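PDB 6Y2K: beta-galactosidase from Marinomonas sp. ef1, which probably hydrolyses terminal beta-galactose residues from beta-galactosides such as lactose, as a cold-active GH42 beta-galactosidase that assembles as a hexamer. Local coordinates for residues D140-C145 / V240-G245; Q218-N223 / H252-Q257; A262-Y267 / G308-M313. All blocks are in the same frame, centred on the assembly; numbering follows the deposited sequence.

Contact 1 (D140-C145 / V240-G245)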
# COMPACT_ATOMS: atom_id res chain seq x y z
N ASP A 140 -48.19 -14.99 -16.33
CA ASP A 140 -47.74 -14.53 -15.02
C ASP A 140 -46.70 -13.38 -15.22
O ASP A 140 -46.87 -12.54 -16.12
CB ASP A 140 -47.21 -15.76 -14.24
CG ASP A 140 -47.16 -15.57 -12.72
OD1 ASP A 140 -46.10 -15.08 -12.23
OD2 ASP A 140 -48.11 -15.98 -12.01
N ASN A 141 -45.67 -13.32 -14.38
CA ASN A 141 -44.61 -12.31 -14.48
C ASN A 141 -43.43 -12.72 -13.60
O ASN A 141 -43.54 -12.70 -12.38
CB ASN A 141 -45.11 -10.93 -14.05
CG ASN A 141 -44.09 -9.84 -14.35
OD1 ASN A 141 -43.94 -9.40 -15.51
ND2 ASN A 141 -43.37 -9.40 -13.32
N GLU A 142 -42.32 -13.09 -14.24
CA GLU A 142 -41.06 -13.38 -13.55
C GLU A 142 -41.23 -14.43 -12.45
O GLU A 142 -41.04 -14.15 -11.26
CB GLU A 142 -40.41 -12.10 -12.99
CG GLU A 142 -39.91 -11.11 -14.05
CD GLU A 142 -39.05 -10.00 -13.46
OE1 GLU A 142 -39.33 -9.57 -12.32
OE2 GLU A 142 -38.09 -9.55 -14.13
N TYR A 143 -41.60 -15.64 -12.87
CA TYR A 143 -41.64 -16.79 -11.99
C TYR A 143 -40.36 -16.83 -11.20
O TYR A 143 -39.27 -16.70 -11.78
CB TYR A 143 -41.71 -18.11 -12.79
CG TYR A 143 -42.99 -18.40 -13.55
CD1 TYR A 143 -44.24 -18.15 -13.00
CD2 TYR A 143 -42.94 -19.00 -14.81
CE1 TYR A 143 -45.41 -18.45 -13.70
CE2 TYR A 143 -44.10 -19.30 -15.51
CZ TYR A 143 -45.33 -19.03 -14.96
OH TYR A 143 -46.48 -19.33 -15.66
N GLY A 144 -40.48 -16.99 -9.88
CA GLY A 144 -39.31 -17.17 -9.02
C GLY A 144 -38.73 -15.88 -8.45
O GLY A 144 -37.97 -15.95 -7.48
N CYS A 145 -39.09 -14.71 -9.00
CA CYS A 145 -38.49 -13.45 -8.54
C CYS A 145 -38.68 -13.32 -7.03
O CYS A 145 -39.70 -13.75 -6.48
CB CYS A 145 -39.08 -12.22 -9.24
SG CYS A 145 -38.05 -10.73 -9.07
N VAL A 240 -45.29 -16.89 -24.19
CA VAL A 240 -43.97 -16.48 -23.73
C VAL A 240 -43.99 -16.31 -22.22
O VAL A 240 -45.05 -16.06 -21.63
CB VAL A 240 -43.53 -15.17 -24.45
CG1 VAL A 240 -44.45 -14.00 -24.14
CG2 VAL A 240 -42.09 -14.79 -24.13
N HIS A 241 -42.83 -16.49 -21.59
CA HIS A 241 -42.63 -16.07 -20.22
C HIS A 241 -41.38 -15.18 -20.13
O HIS A 241 -40.47 -15.29 -20.97
CB HIS A 241 -42.53 -17.25 -19.25
CG HIS A 241 -42.49 -16.80 -17.82
ND1 HIS A 241 -43.61 -16.32 -17.17
CD2 HIS A 241 -41.46 -16.65 -16.96
CE1 HIS A 241 -43.27 -15.93 -15.96
NE2 HIS A 241 -41.97 -16.12 -15.80
N ASN A 242 -41.36 -14.28 -19.14
CA ASN A 242 -40.25 -13.35 -18.94
C ASN A 242 -39.32 -13.82 -17.81
O ASN A 242 -39.64 -13.71 -16.63
CB ASN A 242 -40.74 -11.89 -18.77
CG ASN A 242 -41.69 -11.69 -17.60
OD1 ASN A 242 -42.44 -12.59 -17.21
ND2 ASN A 242 -41.66 -10.49 -17.03
N TYR A 243 -38.17 -14.36 -18.21
CA TYR A 243 -37.14 -14.87 -17.31
C TYR A 243 -36.19 -13.74 -16.88
O TYR A 243 -36.30 -12.61 -17.36
CB TYR A 243 -36.34 -15.99 -17.98
CG TYR A 243 -37.20 -17.08 -18.57
CD1 TYR A 243 -38.10 -17.79 -17.77
CD2 TYR A 243 -37.11 -17.43 -19.92
CE1 TYR A 243 -38.89 -18.81 -18.29
CE2 TYR A 243 -37.90 -18.45 -20.46
CZ TYR A 243 -38.79 -19.14 -19.64
OH TYR A 243 -39.57 -20.16 -20.17
N MET A 244 -35.28 -14.06 -15.96
CA MET A 244 -34.45 -13.04 -15.32
C MET A 244 -32.96 -13.31 -15.46
O MET A 244 -32.55 -14.43 -15.77
CB MET A 244 -34.80 -12.94 -13.84
CG MET A 244 -36.24 -12.50 -13.59
SD MET A 244 -36.72 -12.64 -11.86
CE MET A 244 -36.89 -14.42 -11.68
N GLY A 245 -32.16 -12.27 -15.25
CA GLY A 245 -30.72 -12.41 -15.13
C GLY A 245 -30.37 -13.02 -13.78
O GLY A 245 -30.97 -12.67 -12.77
O HOH W 1 -38.76 -16.25 -14.48
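The rings of Y143 and H241 form an offset stack, with centroids 3.8 Å apart and planes at 10°. The contact lies at the C-terminal ends of TIM-barrel strands 134-138 and 238-244. CD2 of Y143 lies over the centre of one imidazole face. OD1 of N242 sits off-centre over the opposite face. At the imidazole edge, in its plane, Y143 N donates a nearly straight bond to H241 NE2 (3.0 Å, 168°). H241 ND1 bonds T139 O, so both ring nitrogens are held. Y143 OH reaches N223.

N141 and E142 follow the fourth strand, consistent with the Asn-Glu pair that carries the acid/base in clan GH-A enzymes. E142 OE1 hydrogen-bonds a glycerol, probably from the crystallisation liquor, that may mark the pocket. N242 grips both residues, with CG in the crowded position between backbone N and carbonyl carbon (chi1 59°). Its ND2 donates to N141 OD1 (2.9 Å) from above that carbonyl plane. Its OD1 accepts from E142 N at 3.0 Å. A type II turn runs from E142 to C145. M244 crosses the E142 side chain and bends at chi3. Its SD lies 3.6 Å from C145 CB, and its CE touches Y143 O at 3.3 Å.

Contact 2 (Q218-N223 / H252-Q257)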
# COMPACT_ATOMS: atom_id res chain seq x y z
N GLN A 218 -43.25 -27.81 -9.78
CA GLN A 218 -44.48 -27.07 -9.46
C GLN A 218 -44.59 -25.79 -10.31
O GLN A 218 -45.70 -25.39 -10.69
CB GLN A 218 -44.57 -26.72 -7.96
CG GLN A 218 -44.41 -27.89 -6.97
CD GLN A 218 -45.16 -29.16 -7.37
OE1 GLN A 218 -46.38 -29.16 -7.56
NE2 GLN A 218 -44.43 -30.25 -7.49
N VAL A 219 -43.45 -25.16 -10.62
CA VAL A 219 -43.44 -24.03 -11.56
C VAL A 219 -43.87 -24.50 -12.96
O VAL A 219 -44.70 -23.87 -13.59
CB VAL A 219 -42.07 -23.30 -11.63
CG1 VAL A 219 -42.13 -22.12 -12.60
CG2 VAL A 219 -41.64 -22.82 -10.24
N VAL A 220 -43.31 -25.63 -13.40
CA VAL A 220 -43.68 -26.25 -14.69
C VAL A 220 -45.19 -26.48 -14.75
O VAL A 220 -45.84 -26.07 -15.72
CB VAL A 220 -42.91 -27.57 -14.95
CG1 VAL A 220 -43.38 -28.26 -16.23
CG2 VAL A 220 -41.41 -27.30 -15.01
N ALA A 221 -45.75 -27.10 -13.70
CA ALA A 221 -47.19 -27.42 -13.63
C ALA A 221 -48.09 -26.18 -13.59
O ALA A 221 -49.11 -26.13 -14.28
CB ALA A 221 -47.48 -28.30 -12.41
N PHE A 222 -47.69 -25.20 -12.78
CA PHE A 222 -48.40 -23.90 -12.68
C PHE A 222 -48.48 -23.20 -14.03
O PHE A 222 -49.53 -22.66 -14.40
CB PHE A 222 -47.68 -23.01 -11.66
CG PHE A 222 -48.35 -21.68 -11.40
CD1 PHE A 222 -48.05 -20.57 -12.17
CD2 PHE A 222 -49.22 -21.53 -10.32
CE1 PHE A 222 -48.62 -19.33 -11.90
CE2 PHE A 222 -49.80 -20.29 -10.05
CZ PHE A 222 -49.51 -19.19 -10.84
N ASN A 223 -47.37 -23.20 -14.76
CA ASN A 223 -47.30 -22.59 -16.08
C ASN A 223 -48.10 -23.40 -17.12
O ASN A 223 -48.81 -22.83 -17.95
CB ASN A 223 -45.83 -22.46 -16.53
CG ASN A 223 -45.69 -21.78 -17.88
OD1 ASN A 223 -46.03 -20.61 -18.03
ND2 ASN A 223 -45.18 -22.53 -18.87
N HIS A 252 -35.40 -23.66 -16.45
CA HIS A 252 -35.94 -22.78 -17.49
C HIS A 252 -36.06 -23.50 -18.84
O HIS A 252 -36.88 -23.11 -19.67
CB HIS A 252 -35.08 -21.53 -17.66
CG HIS A 252 -35.06 -20.62 -16.47
ND1 HIS A 252 -34.75 -21.05 -15.20
CD2 HIS A 252 -35.29 -19.29 -16.37
CE1 HIS A 252 -34.80 -20.02 -14.36
NE2 HIS A 252 -35.12 -18.94 -15.05
N HIS A 253 -35.24 -24.52 -19.08
CA HIS A 253 -35.39 -25.34 -20.29
C HIS A 253 -36.71 -26.11 -20.26
O HIS A 253 -37.40 -26.21 -21.28
CB HIS A 253 -34.22 -26.32 -20.46
CG HIS A 253 -32.89 -25.67 -20.65
ND1 HIS A 253 -31.91 -25.68 -19.68
CD2 HIS A 253 -32.39 -24.96 -21.68
CE1 HIS A 253 -30.86 -25.02 -20.12
NE2 HIS A 253 -31.12 -24.57 -21.33
N LYS A 254 -37.06 -26.64 -19.09
CA LYS A 254 -38.26 -27.47 -18.94
C LYS A 254 -39.53 -26.63 -19.05
O LYS A 254 -40.46 -27.01 -19.76
CB LYS A 254 -38.22 -28.28 -17.63
CG LYS A 254 -39.23 -29.41 -17.58
CD LYS A 254 -39.05 -30.26 -16.33
CE LYS A 254 -40.04 -31.42 -16.32
NZ LYS A 254 -39.93 -32.27 -15.10
N VAL A 255 -39.56 -25.48 -18.38
CA VAL A 255 -40.67 -24.52 -18.54
C VAL A 255 -40.77 -24.11 -20.02
O VAL A 255 -41.87 -24.03 -20.56
CB VAL A 255 -40.50 -23.29 -17.63
CG1 VAL A 255 -41.51 -22.19 -17.97
CG2 VAL A 255 -40.65 -23.69 -16.17
N GLY A 256 -39.62 -23.87 -20.65
CA GLY A 256 -39.55 -23.49 -22.06
C GLY A 256 -40.13 -24.47 -23.06
O GLY A 256 -40.57 -24.04 -24.13
N GLN A 257 -40.14 -25.77 -22.73
CA GLN A 257 -40.75 -26.81 -23.58
C GLN A 257 -42.23 -26.53 -23.86
O GLN A 257 -42.76 -26.92 -24.90
CB GLN A 257 -40.66 -28.20 -22.93
CG GLN A 257 -39.27 -28.81 -22.80
CD GLN A 257 -39.28 -30.11 -22.01
OE1 GLN A 257 -38.24 -30.66 -21.69
NE2 GLN A 257 -40.48 -30.59 -21.69
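Helix 218-223, part of the long helix 205-233, runs beside the short helix 252-256. Both point the same way, with axes 21° apart and a closest approach of 9.4 Å. V220 and V255 have the nearest CA atoms, at 5.2 Å. Each segment keeps its own helical bonds, such as N223 N to V219 O and G256 N to H252 O. The two segments share no hydrogen bonds, so the contact between them rests on side chains.

V255 is the central residue. Its CG1 is anti to the backbone N (chi1 170°), and its two methyls meet different partners. CG2 takes the valines of the longer helix. It lies 3.9 Å from CG2 of V220 and 4.2 Å from CG1 of V219. The V220 and V255 side chains lie alongside but point oppositely, while V219 meets V255 at a slant. CG1 of V255 meets the amide of N223, with ND2 at 3.8 Å. The CB of N223 points toward the shorter helix, but its OD1 is bound elsewhere, by Y143 OH and T139 OG1. That pair of bonds probably fixes the amide and leaves ND2 on the V255 side.

K254 works through its methylenes. Its chain is fully extended and runs across V220. CG of K254 is 4.0 Å from V220 CG2, and CD is equally close. The ammonium goes on to a salt bridge with D217, one turn before V220 on the same long helix. V255 also packs on F250, and V219 on F108.

Helix 205-233 leads into barrel strand 238-244, and helix 252-256 lies between that strand and 261-266. Two successive helices packed nearly parallel on the outside of the strands are typical of a (beta/alpha)8 TIM barrel.

Contact 3 (A262-Y267 / G308-M313)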
# COMPACT_ATOMS: atom_id res chain seq x y z
N ALA A 262 -38.73 -17.66 -25.50
CA ALA A 262 -38.10 -17.32 -24.23
C ALA A 262 -37.83 -15.83 -24.27
O ALA A 262 -37.16 -15.34 -25.18
CB ALA A 262 -36.80 -18.08 -24.05
N SER A 263 -38.36 -15.09 -23.30
CA SER A 263 -38.03 -13.68 -23.15
C SER A 263 -37.34 -13.48 -21.82
O SER A 263 -37.46 -14.32 -20.92
CB SER A 263 -39.26 -12.79 -23.24
OG SER A 263 -40.09 -12.90 -22.11
N TRP A 264 -36.60 -12.39 -21.69
CA TRP A 264 -35.97 -12.08 -20.42
C TRP A 264 -35.80 -10.60 -20.16
O TRP A 264 -36.02 -9.76 -21.04
CB TRP A 264 -34.65 -12.87 -20.25
CG TRP A 264 -33.47 -12.26 -20.90
CD1 TRP A 264 -33.20 -12.22 -22.24
CD2 TRP A 264 -32.36 -11.64 -20.24
NE1 TRP A 264 -31.99 -11.59 -22.46
CE2 TRP A 264 -31.46 -11.22 -21.25
CE3 TRP A 264 -32.04 -11.40 -18.90
CZ2 TRP A 264 -30.26 -10.57 -20.95
CZ3 TRP A 264 -30.85 -10.74 -18.60
CH2 TRP A 264 -29.97 -10.34 -19.62
N ASP A 265 -35.46 -10.30 -18.91
CA ASP A 265 -35.51 -8.96 -18.37
C ASP A 265 -34.10 -8.53 -17.99
O ASP A 265 -33.53 -9.03 -17.01
CB ASP A 265 -36.46 -8.94 -17.16
CG ASP A 265 -37.89 -9.35 -17.53
OD1 ASP A 265 -38.24 -9.32 -18.72
OD2 ASP A 265 -38.69 -9.69 -16.63
N SER A 266 -33.55 -7.60 -18.77
CA SER A 266 -32.14 -7.21 -18.71
C SER A 266 -31.97 -5.83 -18.09
O SER A 266 -32.40 -4.81 -18.66
CB SER A 266 -31.51 -7.20 -20.11
OG SER A 266 -30.13 -6.84 -20.02
N TYR A 267 -31.30 -5.81 -16.94
CA TYR A 267 -31.01 -4.58 -16.24
C TYR A 267 -29.52 -4.56 -15.89
O TYR A 267 -29.15 -4.80 -14.74
CB TYR A 267 -31.89 -4.48 -15.00
CG TYR A 267 -33.36 -4.42 -15.31
CD1 TYR A 267 -33.96 -3.22 -15.70
CD2 TYR A 267 -34.17 -5.56 -15.22
CE1 TYR A 267 -35.31 -3.16 -15.99
CE2 TYR A 267 -35.52 -5.50 -15.51
CZ TYR A 267 -36.09 -4.30 -15.89
OH TYR A 267 -37.43 -4.23 -16.15
N GLY A 308 -34.50 -21.46 -30.16
CA GLY A 308 -34.17 -20.51 -31.24
C GLY A 308 -34.80 -19.13 -31.13
O GLY A 308 -34.26 -18.16 -31.65
N ARG A 309 -35.95 -19.04 -30.45
CA ARG A 309 -36.72 -17.80 -30.36
C ARG A 309 -36.50 -17.04 -29.03
O ARG A 309 -36.88 -17.51 -27.95
CB ARG A 309 -38.20 -18.11 -30.55
CG ARG A 309 -38.49 -18.72 -31.92
CD ARG A 309 -39.98 -18.68 -32.24
NE ARG A 309 -40.48 -17.31 -32.33
CZ ARG A 309 -41.77 -16.96 -32.29
NH1 ARG A 309 -42.72 -17.88 -32.13
NH2 ARG A 309 -42.11 -15.68 -32.39
N LEU A 310 -35.90 -15.85 -29.16
CA LEU A 310 -35.48 -15.01 -28.04
C LEU A 310 -36.11 -13.64 -28.18
O LEU A 310 -36.02 -13.06 -29.25
CB LEU A 310 -33.96 -14.83 -28.07
CG LEU A 310 -33.32 -13.82 -27.11
CD1 LEU A 310 -33.45 -14.30 -25.68
CD2 LEU A 310 -31.86 -13.59 -27.47
N TRP A 311 -36.73 -13.15 -27.10
CA TRP A 311 -37.10 -11.75 -26.95
C TRP A 311 -36.44 -11.19 -25.68
O TRP A 311 -36.06 -11.95 -24.79
CB TRP A 311 -38.62 -11.56 -26.77
CG TRP A 311 -39.52 -11.97 -27.90
CD1 TRP A 311 -39.17 -12.41 -29.14
CD2 TRP A 311 -40.95 -11.96 -27.87
NE1 TRP A 311 -40.29 -12.69 -29.89
CE2 TRP A 311 -41.40 -12.41 -29.13
CE3 TRP A 311 -41.89 -11.61 -26.90
CZ2 TRP A 311 -42.76 -12.53 -29.45
CZ3 TRP A 311 -43.26 -11.73 -27.21
CH2 TRP A 311 -43.68 -12.18 -28.48
N ILE A 312 -36.32 -9.87 -25.61
CA ILE A 312 -36.06 -9.19 -24.36
C ILE A 312 -37.38 -8.50 -24.03
O ILE A 312 -37.77 -7.55 -24.70
CB ILE A 312 -34.90 -8.16 -24.46
CG1 ILE A 312 -33.53 -8.87 -24.41
CG2 ILE A 312 -34.94 -7.17 -23.29
CD1 ILE A 312 -33.27 -9.90 -25.49
N MET A 313 -38.10 -9.01 -23.02
CA MET A 313 -39.39 -8.45 -22.62
C MET A 313 -39.23 -7.14 -21.86
O MET A 313 -40.10 -6.28 -21.96
CB MET A 313 -40.17 -9.43 -21.76
CG MET A 313 -41.62 -9.05 -21.51
SD MET A 313 -42.59 -9.09 -23.05
CE MET A 313 -42.85 -10.85 -23.20
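A262 has both its backbone groups satisfied by the neighbouring strand. Its N donates to R309 O at 3.1 Å, and its O accepts from W311 N at 2.9 Å. Both bonds are close to straight, at 166°, and lie in the carbonyl planes. Further along the pairing loosens. W264 N reaches W311 O at 3.2 Å, bent to 138°, with the donor above the carbonyl plane. W311 O also receives the CA-H of S263, with CA and O 3.1 Å apart. M313 N makes a weak bond to W264 O, just where the backbone turns a corner at M313.

Strands 262-266 and 310-312 are parallel neighbours, the sixth and seventh of the TIM barrel. A262, W264, L310 and I312 project toward the helix 294-305 side. W264 NE1 donates to H299 ND1. CG1 of I312 lies alongside the same nitrogen at 3.7 Å, and CD1 of L310 approaches W264 CD1 at 4.0 Å. An alanine in place of I312 would take away CG1, CG2 and CD1, and would probably leave the indole less firmly held beside H299.

S263 and W311 point to the other face. M313, at the corner, turns its CB toward S263 and D265. S263 OG is bonded to H241 O on the preceding strand and also touches M313 CB at 3.5 Å. W311 NE1 bonds E347, which also forms a salt bridge with R309 NE. D265 lies next to M313, its OD1 against M313 CB.

Overall arrangement
Following the chain, 140-145 comes first, then 218-223 on helix 205-233. Contact 1 closes when strand 238-244 returns to the first loop. Contact 2 closes only at 252-257, so contacts 1 and 2 cross. Contact 3 opens after both and closes at 308-313, in series with them. Contacts 1 and 3 share the barrel sheet, where strands 238-244 and 261-266 are neighbours. There E142 OE2 and D265 OD2 are only 2.6 Å apart, which may mean a shared proton. Contact 2 ties the outer helices to contact 1, where Y243 also packs on H252. Contacts 2 and 3 do not touch.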